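Local coordinates for putative uncharacterized protein smu.1377c (Streptococcus mutans, PDB 3L7V) that is of unknown function but has a YrdC-like fold and may bind double-stranded RNA and take part in tRNA modification, at residues Gly98-Leu103 and Lys119-Asp124; Ala115-His120 and Leu127-Pro132; Val162-Phe165 and Gly169-Ile172; Val240-Val243 and Leu249-Gln252. One frame throughout, in Å; residues are numbered along the deposited sequence.

Contacts 1 and 2 use the same helix 111-123 and touch each other: contact 2 sets its inner face on strand 127-132, wholly buried and almost purely apolar, whereas contact 1 sets its end against the start of helix 100-106 through one tryptophan and a selenomethionine, partly exposed. Contact 3, at the end of strand 158-163, mixes a CH-pi contact with waters that bridge opposite charges. Contact 4 lies furthest out, its centre about 18 Å from that of the chain, yet is buried; a single weak backbone hydrogen bond crosses it. Strand 127-132 lies between the strands of contacts 3 and 4 in the sheet, while these two contacts stay about 9 Å apart at their nearest atoms.

Contact 1: Gly98-Leu103 and Lys119-Asp124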
loop_
_atom_site.group_PDB
_atom_site.type_symbol
_atom_site.label_atom_id
_atom_site.label_comp_id
_atom_site.label_asym_id
_atom_site.label_seq_id
_atom_site.Cartn_x
_atom_site.Cartn_y
_atom_site.Cartn_z
ATOM N N GLY A 98 8.757 -0.506 -3.552
ATOM C CA GLY A 98 9.308 0.199 -4.698
ATOM C C GLY A 98 9.934 -0.725 -5.743
ATOM O O GLY A 98 10.400 -0.263 -6.796
ATOM N N SER A 99 9.951 -2.026 -5.454
ATOM C CA SER A 99 10.443 -3.017 -6.410
ATOM C C SER A 99 10.125 -4.416 -5.951
ATOM O O SER A 99 9.817 -4.647 -4.774
ATOM C CB SER A 99 11.961 -2.895 -6.615
ATOM O OG SER A 99 12.654 -3.147 -5.405
HETATM N N MSE A 100 10.236 -5.356 -6.882
HETATM C CA MSE A 100 9.983 -6.765 -6.587
HETATM C C MSE A 100 11.030 -7.337 -5.648
HETATM O O MSE A 100 10.773 -8.298 -4.923
HETATM C CB MSE A 100 9.921 -7.585 -7.880
HETATM C CG MSE A 100 8.674 -7.313 -8.706
HETATM SE SE MSE A 100 6.972 -8.004 -7.971
HETATM C CE MSE A 100 7.458 -9.909 -7.790
ATOM N N GLU A 101 12.212 -6.734 -5.663
ATOM C CA GLU A 101 13.315 -7.169 -4.813
ATOM C C GLU A 101 13.026 -6.889 -3.343
ATOM O O GLU A 101 13.271 -7.741 -2.489
ATOM C CB GLU A 101 14.621 -6.491 -5.240
ATOM N N GLU A 102 12.503 -5.699 -3.046
ATOM C CA GLU A 102 12.081 -5.382 -1.673
ATOM C C GLU A 102 10.979 -6.327 -1.194
ATOM O O GLU A 102 11.042 -6.853 -0.085
ATOM C CB GLU A 102 11.622 -3.920 -1.529
ATOM C CG GLU A 102 11.133 -3.579 -0.115
ATOM C CD GLU A 102 10.600 -2.157 0.021
ATOM O OE1 GLU A 102 10.515 -1.430 -0.996
ATOM O OE2 GLU A 102 10.274 -1.759 1.157
ATOM N N LEU A 103 9.974 -6.562 -2.035
ATOM C CA LEU A 103 8.936 -7.536 -1.682
ATOM C C LEU A 103 9.491 -8.915 -1.289
ATOM O O LEU A 103 9.132 -9.466 -0.245
ATOM C CB LEU A 103 7.903 -7.677 -2.800
ATOM C CG LEU A 103 6.902 -8.815 -2.600
ATOM C CD1 LEU A 103 5.870 -8.438 -1.547
ATOM C CD2 LEU A 103 6.235 -9.196 -3.912
ATOM N N LYS A 119 3.056 -10.595 -12.747
ATOM C CA LYS A 119 2.150 -10.210 -13.822
ATOM C C LYS A 119 1.505 -8.849 -13.576
ATOM O O LYS A 119 1.313 -8.065 -14.506
ATOM C CB LYS A 119 1.055 -11.259 -14.016
ATOM C CG LYS A 119 0.478 -11.266 -15.419
ATOM N N HIS A 120 1.150 -8.568 -12.328
ATOM C CA HIS A 120 0.672 -7.233 -12.002
ATOM C C HIS A 120 1.776 -6.170 -12.178
ATOM O O HIS A 120 1.512 -5.116 -12.760
ATOM C CB HIS A 120 -0.010 -7.215 -10.631
ATOM C CG HIS A 120 -1.324 -7.935 -10.631
ATOM N ND1 HIS A 120 -1.432 -9.291 -10.407
ATOM C CD2 HIS A 120 -2.580 -7.502 -10.903
ATOM C CE1 HIS A 120 -2.695 -9.656 -10.512
ATOM N NE2 HIS A 120 -3.416 -8.590 -10.812
ATOM N N TRP A 121 3.007 -6.483 -11.741
ATOM C CA TRP A 121 4.180 -5.625 -11.990
ATOM C C TRP A 121 4.415 -5.320 -13.487
ATOM O O TRP A 121 4.549 -4.152 -13.881
ATOM C CB TRP A 121 5.461 -6.230 -11.377
ATOM C CG TRP A 121 6.659 -5.272 -11.418
ATOM C CD1 TRP A 121 7.602 -5.180 -12.401
ATOM C CD2 TRP A 121 7.010 -4.277 -10.435
ATOM N NE1 TRP A 121 8.501 -4.188 -12.101
ATOM C CE2 TRP A 121 8.167 -3.626 -10.897
ATOM C CE3 TRP A 121 6.441 -3.863 -9.226
ATOM C CZ2 TRP A 121 8.774 -2.577 -10.190
ATOM C CZ3 TRP A 121 7.050 -2.814 -8.519
ATOM C CH2 TRP A 121 8.205 -2.190 -9.011
ATOM N N ASP A 122 4.470 -6.376 -14.304
ATOM C CA ASP A 122 4.728 -6.270 -15.739
ATOM C C ASP A 122 3.692 -5.424 -16.472
ATOM O O ASP A 122 4.007 -4.754 -17.465
ATOM C CB ASP A 122 4.777 -7.673 -16.384
ATOM C CG ASP A 122 6.051 -8.433 -16.054
ATOM O OD1 ASP A 122 7.016 -7.825 -15.534
ATOM O OD2 ASP A 122 6.085 -9.648 -16.328
ATOM N N GLU A 123 2.452 -5.487 -16.002
ATOM C CA GLU A 123 1.342 -4.802 -16.654
ATOM C C GLU A 123 0.930 -3.507 -15.956
ATOM O O GLU A 123 -0.000 -2.826 -16.385
ATOM C CB GLU A 123 0.155 -5.754 -16.785
ATOM C CG GLU A 123 0.482 -6.958 -17.650
ATOM C CD GLU A 123 -0.727 -7.802 -17.972
ATOM O OE1 GLU A 123 -1.835 -7.464 -17.499
ATOM O OE2 GLU A 123 -0.564 -8.807 -18.701
ATOM N N ASP A 124 1.638 -3.168 -14.887
ATOM C CA ASP A 124 1.398 -1.924 -14.155
ATOM C C ASP A 124 -0.019 -1.805 -13.570
ATOM O O ASP A 124 -0.710 -0.817 -13.804
ATOM C CB ASP A 124 1.714 -0.702 -15.026
ATOM C CG ASP A 124 1.506 0.617 -14.279
ATOM O OD1 ASP A 124 1.456 0.590 -13.028
ATOM O OD2 ASP A 124 1.385 1.677 -14.932
#
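Trp121, with CG anti to the backbone N (chi1 -171°), extends its indole toward Met100, whose chain, leaving CA beside the backbone N (chi1 -71°), bends at both later torsions and folds against the ring. The result is a Met-aromatic contact between two helices of the alpha/beta domain, 100-106 and 111-123, made where the first begins and the second ends. Met100, present as selenomethionine, does most of its touching through CG, which stands over one face of the indole, offset toward the rim, 3.9 Å from Trp121 CD2. The selenium is more distant and oblique to the five-membered ring, with Met100 SE 4.1 Å from Trp121 CB, and the two side chains slide past each other in opposite directions. The far end of the indole lies against the backbone just before helix 100-106: Trp121 CH2 is 3.5 Å from Ser99 CA, while Gly98 O lies near the ring plane. On the face opposite Met100 comes Lys164, in a cation-pi contact, which leaves the indole sandwiched between a selenomethionine and a lysine. Asp124 closes helix 111-123 in a Schellman motif, its N bonded to Trp121 O at 3.2 Å, and its carboxylate forms a salt bridge with Lys65. Ser99 is the N-cap of helix 100-106, its OG taking a weak bond from Glu102 N. Glu102 then reaches back with its own side chain, and Gly98 N donates to Glu102 OE1 at 3.2 Å, nearly straight at 173°.

Contact 2: Ala115-His120 and Leu127-Pro132; sequences AFYQKH and LGCILP
Apolar packing carries most of the contact between Leu127 and the aromatic side of helix 111-123, a helix that runs antiparallel to strand 127-132 (162° between segment axes, 10.1 Å apart) and packs on one face of the sheet in this alpha/beta fold. Leu127 pushes its two methyls among three rings: CD1 is 4.0 Å from Phe116 CE2, obliquely, while CD2 serves two others. Further along the strand, Leu131 CD1 packs on the Tyr117 ring. CH-pi contacts come next. Leu127 CD2 stands over a face of the His120 ring, 3.6 Å from His120 CG, and also over a face of the Tyr117 ring, toward its rim. In a sulfur-aromatic contact, Cys129 SG sits oblique to the Tyr117 ring, 3.9 Å from Tyr117 CE1. Tyr117 has a chi1 of -96°, away from the usual staggered values, and this swings its phenol end down to the strand; Tyr117 OH is tight against Cys129 CB at 3.1 Å. Polar bonds serve the buried heteroatoms: Tyr117 OH bonds to Phe161 O on neighbouring strand 158-163. One helix turn back from His120, the carbonyl of Phe116 holds the imidazole, His120 ND1 donating to Phe116 O at 2.9 Å from above the carbonyl plane.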
loop_
_atom_site.group_PDB
_atom_site.type_symbol
_atom_site.label_atom_id
_atom_site.label_comp_id
_atom_site.label_asym_id
_atom_site.label_seq_id
_atom_site.Cartn_x
_atom_site.Cartn_y
_atom_site.Cartn_z
ATOM N N ALA A 115 4.498 -15.420 -8.812
ATOM C CA ALA A 115 4.077 -15.297 -10.210
ATOM C C ALA A 115 2.847 -14.390 -10.401
ATOM O O ALA A 115 2.753 -13.662 -11.396
ATOM C CB ALA A 115 3.793 -16.691 -10.802
ATOM N N PHE A 116 1.895 -14.479 -9.470
ATOM C CA PHE A 116 0.710 -13.593 -9.437
ATOM C C PHE A 116 1.101 -12.105 -9.388
ATOM O O PHE A 116 0.608 -11.317 -10.185
ATOM C CB PHE A 116 -0.212 -13.960 -8.255
ATOM C CG PHE A 116 -1.543 -13.220 -8.242
ATOM C CD1 PHE A 116 -2.533 -13.521 -9.168
ATOM C CD2 PHE A 116 -1.813 -12.257 -7.274
ATOM C CE1 PHE A 116 -3.751 -12.851 -9.158
ATOM C CE2 PHE A 116 -3.029 -11.584 -7.255
ATOM C CZ PHE A 116 -4.000 -11.882 -8.198
ATOM N N TYR A 117 2.000 -11.743 -8.468
ATOM C CA TYR A 117 2.532 -10.375 -8.357
ATOM C C TYR A 117 3.322 -9.872 -9.584
ATOM O O TYR A 117 3.197 -8.704 -9.972
ATOM C CB TYR A 117 3.461 -10.282 -7.149
ATOM C CG TYR A 117 2.875 -9.758 -5.852
ATOM C CD1 TYR A 117 2.516 -10.629 -4.828
ATOM C CD2 TYR A 117 2.741 -8.384 -5.625
ATOM C CE1 TYR A 117 2.023 -10.150 -3.616
ATOM C CE2 TYR A 117 2.247 -7.895 -4.424
ATOM C CZ TYR A 117 1.890 -8.776 -3.426
ATOM O OH TYR A 117 1.397 -8.294 -2.232
ATOM N N GLN A 118 4.161 -10.739 -10.159
ATOM C CA GLN A 118 5.001 -10.390 -11.316
ATOM C C GLN A 118 4.182 -9.926 -12.514
ATOM O O GLN A 118 4.568 -8.988 -13.216
ATOM C CB GLN A 118 5.891 -11.576 -11.748
ATOM C CG GLN A 118 6.904 -11.232 -12.866
ATOM C CD GLN A 118 7.991 -10.256 -12.397
ATOM O OE1 GLN A 118 8.682 -10.515 -11.404
ATOM N NE2 GLN A 118 8.138 -9.123 -13.105
ATOM N N LYS A 119 3.056 -10.595 -12.747
ATOM C CA LYS A 119 2.150 -10.210 -13.822
ATOM C C LYS A 119 1.505 -8.849 -13.576
ATOM O O LYS A 119 1.313 -8.065 -14.506
ATOM C CB LYS A 119 1.055 -11.259 -14.016
ATOM C CG LYS A 119 0.478 -11.266 -15.419
ATOM N N HIS A 120 1.150 -8.568 -12.328
ATOM C CA HIS A 120 0.672 -7.233 -12.002
ATOM C C HIS A 120 1.776 -6.170 -12.178
ATOM O O HIS A 120 1.512 -5.116 -12.760
ATOM C CB HIS A 120 -0.010 -7.215 -10.631
ATOM C CG HIS A 120 -1.324 -7.935 -10.631
ATOM N ND1 HIS A 120 -1.432 -9.291 -10.407
ATOM C CD2 HIS A 120 -2.580 -7.502 -10.903
ATOM C CE1 HIS A 120 -2.695 -9.656 -10.512
ATOM N NE2 HIS A 120 -3.416 -8.590 -10.812
ATOM N N LEU A 127 -2.072 -3.238 -6.884
ATOM C CA LEU A 127 -2.440 -4.478 -6.184
ATOM C C LEU A 127 -1.930 -4.506 -4.734
ATOM O O LEU A 127 -0.768 -4.182 -4.491
ATOM C CB LEU A 127 -1.882 -5.697 -6.966
ATOM C CG LEU A 127 -1.998 -7.094 -6.357
ATOM C CD1 LEU A 127 -3.423 -7.654 -6.530
ATOM C CD2 LEU A 127 -0.975 -8.025 -7.001
ATOM N N GLY A 128 -2.786 -4.911 -3.788
ATOM C CA GLY A 128 -2.378 -5.154 -2.404
ATOM C C GLY A 128 -2.728 -6.551 -1.852
ATOM O O GLY A 128 -3.844 -7.034 -2.031
ATOM N N CYS A 129 -1.779 -7.210 -1.184
ATOM C CA CYS A 129 -2.023 -8.549 -0.636
ATOM C C CYS A 129 -1.572 -8.658 0.815
ATOM O O CYS A 129 -0.490 -8.181 1.180
ATOM C CB CYS A 129 -1.323 -9.653 -1.460
ATOM S SG CYS A 129 -1.846 -9.913 -3.203
ATOM N N ILE A 130 -2.390 -9.318 1.628
ATOM C CA ILE A 130 -2.085 -9.554 3.036
ATOM C C ILE A 130 -1.210 -10.796 3.177
ATOM O O ILE A 130 -1.663 -11.915 2.892
ATOM C CB ILE A 130 -3.378 -9.732 3.860
ATOM C CG1 ILE A 130 -4.280 -8.511 3.686
ATOM C CG2 ILE A 130 -3.069 -9.967 5.350
ATOM C CD1 ILE A 130 -5.502 -8.551 4.552
ATOM N N LEU A 131 0.037 -10.582 3.615
ATOM C CA LEU A 131 1.052 -11.641 3.764
ATOM C C LEU A 131 1.739 -11.674 5.161
ATOM O O LEU A 131 1.705 -10.692 5.893
ATOM C CB LEU A 131 2.114 -11.485 2.660
ATOM C CG LEU A 131 1.644 -11.717 1.213
ATOM C CD1 LEU A 131 2.627 -11.136 0.187
ATOM C CD2 LEU A 131 1.376 -13.216 0.951
ATOM N N PRO A 132 2.368 -12.808 5.525
ATOM C CA PRO A 132 3.209 -12.877 6.737
ATOM C C PRO A 132 4.632 -12.380 6.465
ATOM O O PRO A 132 5.067 -12.405 5.319
ATOM C CB PRO A 132 3.270 -14.383 7.052
ATOM C CG PRO A 132 2.418 -15.083 5.976
ATOM C CD PRO A 132 2.310 -14.107 4.830
#

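Contact 3: Val162-Phe165 and Gly169-Ile172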
loop_
_atom_site.group_PDB
_atom_site.type_symbol
_atom_site.label_atom_id
_atom_site.label_comp_id
_atom_site.label_asym_id
_atom_site.label_seq_id
_atom_site.Cartn_x
_atom_site.Cartn_y
_atom_site.Cartn_z
ATOM N N VAL A 162 1.908 -3.476 -1.048
ATOM C CA VAL A 162 1.291 -2.873 -2.244
ATOM C C VAL A 162 2.322 -2.506 -3.304
ATOM O O VAL A 162 3.376 -1.990 -2.957
ATOM C CB VAL A 162 0.557 -1.559 -1.873
ATOM C CG1 VAL A 162 -0.220 -1.036 -3.051
ATOM C CG2 VAL A 162 -0.359 -1.774 -0.692
ATOM N N ILE A 163 2.002 -2.743 -4.582
ATOM C CA ILE A 163 2.837 -2.325 -5.726
ATOM C C ILE A 163 2.051 -1.470 -6.729
ATOM O O ILE A 163 0.829 -1.504 -6.740
ATOM C CB ILE A 163 3.378 -3.545 -6.557
ATOM C CG1 ILE A 163 2.220 -4.480 -6.959
ATOM C CG2 ILE A 163 4.488 -4.282 -5.823
ATOM C CD1 ILE A 163 2.575 -5.540 -7.992
ATOM N N LYS A 164 2.770 -0.735 -7.585
ATOM C CA LYS A 164 2.195 0.043 -8.702
ATOM C C LYS A 164 1.030 0.951 -8.308
ATOM O O LYS A 164 0.029 1.042 -9.014
ATOM C CB LYS A 164 1.783 -0.867 -9.883
ATOM C CG LYS A 164 2.941 -1.617 -10.556
ATOM C CD LYS A 164 3.996 -0.658 -11.136
ATOM C CE LYS A 164 5.241 -1.409 -11.628
ATOM N NZ LYS A 164 6.218 -0.468 -12.271
ATOM N N PHE A 165 1.193 1.647 -7.193
ATOM C CA PHE A 165 0.129 2.437 -6.595
ATOM C C PHE A 165 0.052 3.872 -7.094
ATOM O O PHE A 165 -0.878 4.581 -6.749
ATOM C CB PHE A 165 0.298 2.441 -5.067
ATOM C CG PHE A 165 1.720 2.714 -4.610
ATOM C CD1 PHE A 165 2.131 4.000 -4.299
ATOM C CD2 PHE A 165 2.640 1.677 -4.497
ATOM C CE1 PHE A 165 3.439 4.249 -3.874
ATOM C CE2 PHE A 165 3.939 1.918 -4.075
ATOM C CZ PHE A 165 4.338 3.211 -3.766
ATOM N N GLY A 169 4.720 8.460 -5.649
ATOM C CA GLY A 169 5.089 7.743 -4.440
ATOM C C GLY A 169 6.001 6.549 -4.723
ATOM O O GLY A 169 6.825 6.179 -3.878
ATOM N N GLU A 170 5.857 5.946 -5.905
ATOM C CA GLU A 170 6.769 4.876 -6.332
ATOM C C GLU A 170 8.214 5.374 -6.407
ATOM O O GLU A 170 9.134 4.686 -5.945
ATOM C CB GLU A 170 6.351 4.267 -7.684
ATOM C CG GLU A 170 5.003 3.543 -7.686
ATOM C CD GLU A 170 4.520 3.185 -9.093
ATOM O OE1 GLU A 170 5.375 2.864 -9.940
ATOM O OE2 GLU A 170 3.286 3.222 -9.350
ATOM N N GLN A 171 8.416 6.564 -6.984
ATOM C CA GLN A 171 9.763 7.148 -7.041
ATOM C C GLN A 171 10.392 7.300 -5.645
ATOM O O GLN A 171 11.533 6.886 -5.415
ATOM C CB GLN A 171 9.777 8.479 -7.815
ATOM C CG GLN A 171 9.433 8.336 -9.308
ATOM C CD GLN A 171 9.067 9.659 -9.994
ATOM O OE1 GLN A 171 8.602 10.603 -9.353
ATOM N NE2 GLN A 171 9.263 9.716 -11.310
ATOM N N ILE A 172 9.642 7.863 -4.705
ATOM C CA ILE A 172 10.177 8.074 -3.359
ATOM C C ILE A 172 10.498 6.769 -2.625
ATOM O O ILE A 172 11.547 6.656 -2.002
ATOM C CB ILE A 172 9.234 8.961 -2.509
ATOM C CG1 ILE A 172 9.163 10.367 -3.131
ATOM C CG2 ILE A 172 9.690 8.971 -1.057
ATOM C CD1 ILE A 172 8.296 11.379 -2.393
HETATM O O HOH W 1 6.919 0.961 -9.341
HETATM O O HOH W 2 5.226 2.624 -13.065
#
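Glu170 OE1 is gripped by two waters that tie it to Lys164 across the contact. Water 1 donates to Glu170 OE1 at 2.5 Å and water 2 at 3.1 Å, and each also takes a weak bond from Lys164 NZ. The charges themselves stand apart, with Lys164 NZ 4.2 Å from Glu170 OE1, beyond a salt bridge, though probably near enough for a direct attraction, to which the waters add a bridge. The other carboxylate oxygen turns inward: Glu170 OE2 accepts from Gly166 N, just before helix 167-180, and lies against the Lys164-Phe165 peptide, 3.4 Å from Lys164 C. This is the tight turn from strand 158-163 into helix 167-180 of the alpha/beta domain; Lys164, with a positive phi of 50°, bends the chain off the strand. Beyond it, Phe165 places its CG between its own backbone N and carbonyl carbon (chi1 46°), a cramped choice that lays the ring along the helix start. Glu170 CG stands over the centre of one ring face, a CH-pi contact, 4.0 Å from Phe165 CZ; the carboxylate, its plane 65° from the ring's, passes on toward the turn. Gly169 has no side chain to keep the ring off, and Phe165 CE1 comes within 3.5 Å of Gly169 C.

Contact 4: Val240-Val243 and Leu249-Gln252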
loop_
_atom_site.group_PDB
_atom_site.type_symbol
_atom_site.label_atom_id
_atom_site.label_comp_id
_atom_site.label_asym_id
_atom_site.label_seq_id
_atom_site.Cartn_x
_atom_site.Cartn_y
_atom_site.Cartn_z
ATOM N N VAL A 240 -6.397 -8.421 -1.588
ATOM C CA VAL A 240 -6.543 -9.896 -1.616
ATOM C C VAL A 240 -5.849 -10.555 -0.422
ATOM O O VAL A 240 -4.652 -10.359 -0.220
ATOM C CB VAL A 240 -5.959 -10.518 -2.919
ATOM C CG1 VAL A 240 -6.085 -12.043 -2.904
ATOM C CG2 VAL A 240 -6.655 -9.968 -4.141
ATOM N N SER A 241 -6.587 -11.329 0.373
ATOM C CA SER A 241 -5.975 -12.055 1.487
ATOM C C SER A 241 -5.295 -13.355 1.031
ATOM O O SER A 241 -5.924 -14.200 0.388
ATOM C CB SER A 241 -7.016 -12.379 2.560
ATOM O OG SER A 241 -6.391 -13.037 3.653
HETATM N N MSE A 242 -4.022 -13.512 1.391
HETATM C CA MSE A 242 -3.210 -14.662 1.000
HETATM C C MSE A 242 -2.783 -15.500 2.219
HETATM O O MSE A 242 -1.758 -16.194 2.197
HETATM C CB MSE A 242 -1.973 -14.187 0.211
HETATM C CG MSE A 242 -2.297 -13.579 -1.188
HETATM SE SE MSE A 242 -2.974 -14.950 -2.436
HETATM C CE MSE A 242 -2.923 -13.906 -4.104
ATOM N N VAL A 243 -3.612 -15.478 3.254
ATOM C CA VAL A 243 -3.259 -16.010 4.560
ATOM C C VAL A 243 -4.512 -16.701 5.092
ATOM O O VAL A 243 -5.610 -16.333 4.703
ATOM C CB VAL A 243 -2.851 -14.803 5.495
ATOM C CG1 VAL A 243 -3.967 -14.436 6.480
ATOM C CG2 VAL A 243 -1.548 -15.049 6.203
ATOM N N LEU A 249 0.472 -18.564 5.892
ATOM C CA LEU A 249 0.409 -18.604 4.419
ATOM C C LEU A 249 -0.516 -19.721 3.888
ATOM O O LEU A 249 -0.517 -20.822 4.426
ATOM C CB LEU A 249 1.828 -18.780 3.844
ATOM C CG LEU A 249 2.138 -18.478 2.368
ATOM C CD1 LEU A 249 1.720 -17.063 1.995
ATOM C CD2 LEU A 249 3.635 -18.699 2.060
ATOM N N ILE A 250 -1.321 -19.424 2.865
ATOM C CA ILE A 250 -2.106 -20.457 2.160
ATOM C C ILE A 250 -1.176 -21.450 1.459
ATOM O O ILE A 250 -0.037 -21.103 1.120
ATOM C CB ILE A 250 -3.037 -19.849 1.080
ATOM C CG1 ILE A 250 -2.200 -19.136 0.011
ATOM C CG2 ILE A 250 -4.097 -18.922 1.717
ATOM C CD1 ILE A 250 -2.976 -18.650 -1.196
ATOM N N PRO A 251 -1.653 -22.692 1.239
ATOM C CA PRO A 251 -0.877 -23.746 0.563
ATOM C C PRO A 251 -0.698 -23.518 -0.934
ATOM O O PRO A 251 -1.495 -22.795 -1.545
ATOM C CB PRO A 251 -1.736 -25.005 0.769
ATOM C CG PRO A 251 -2.662 -24.682 1.876
ATOM C CD PRO A 251 -2.910 -23.210 1.795
ATOM N N GLN A 252 0.339 -24.132 -1.502
ATOM C CA GLN A 252 0.504 -24.245 -2.951
ATOM C C GLN A 252 -0.558 -25.163 -3.518
ATOM O O GLN A 252 -0.754 -26.261 -3.013
ATOM C CB GLN A 252 1.870 -24.845 -3.307
ATOM C CG GLN A 252 2.939 -23.854 -3.714
ATOM C CD GLN A 252 2.829 -23.403 -5.167
ATOM O OE1 GLN A 252 2.940 -24.203 -6.100
ATOM N NE2 GLN A 252 2.638 -22.109 -5.359
#
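The flat group at the centre is the peptide joining Met242 to Val243, for no ring takes part. Ile250 CG2 lies over one face of it, 3.7 Å from Met242 C, and Leu249 CD1 approaches its oxygen end, 3.6 Å from Met242 O. That same oxygen takes the backbone bond of the contact: Ile250 N donates to Met242 O at 3.3 Å, a weak bond. Ile250 holds CG1 between its backbone N and carbonyl carbon (chi1 62°), and this brings CD1 to the selenium of Met242, a selenomethionine: Ile250 CD1 is 3.9 Å from Met242 SE, the two side chains crossing at a slant. Val243 CG2 lies alongside the backbone at Leu249 N, 4.1 Å away. Inward, Met242 also packs on Phe116, Cys129 and Leu131, and Leu249 on Leu131 and Ile113, so the end of strand 239-241 and the returning loop both rest on helix 111-123 and strand 127-132. Val243 and Leu249 form a single beta bridge, the arrangement of a loop that folds back on the end of strand 239-241 without adding a strand to the sheet.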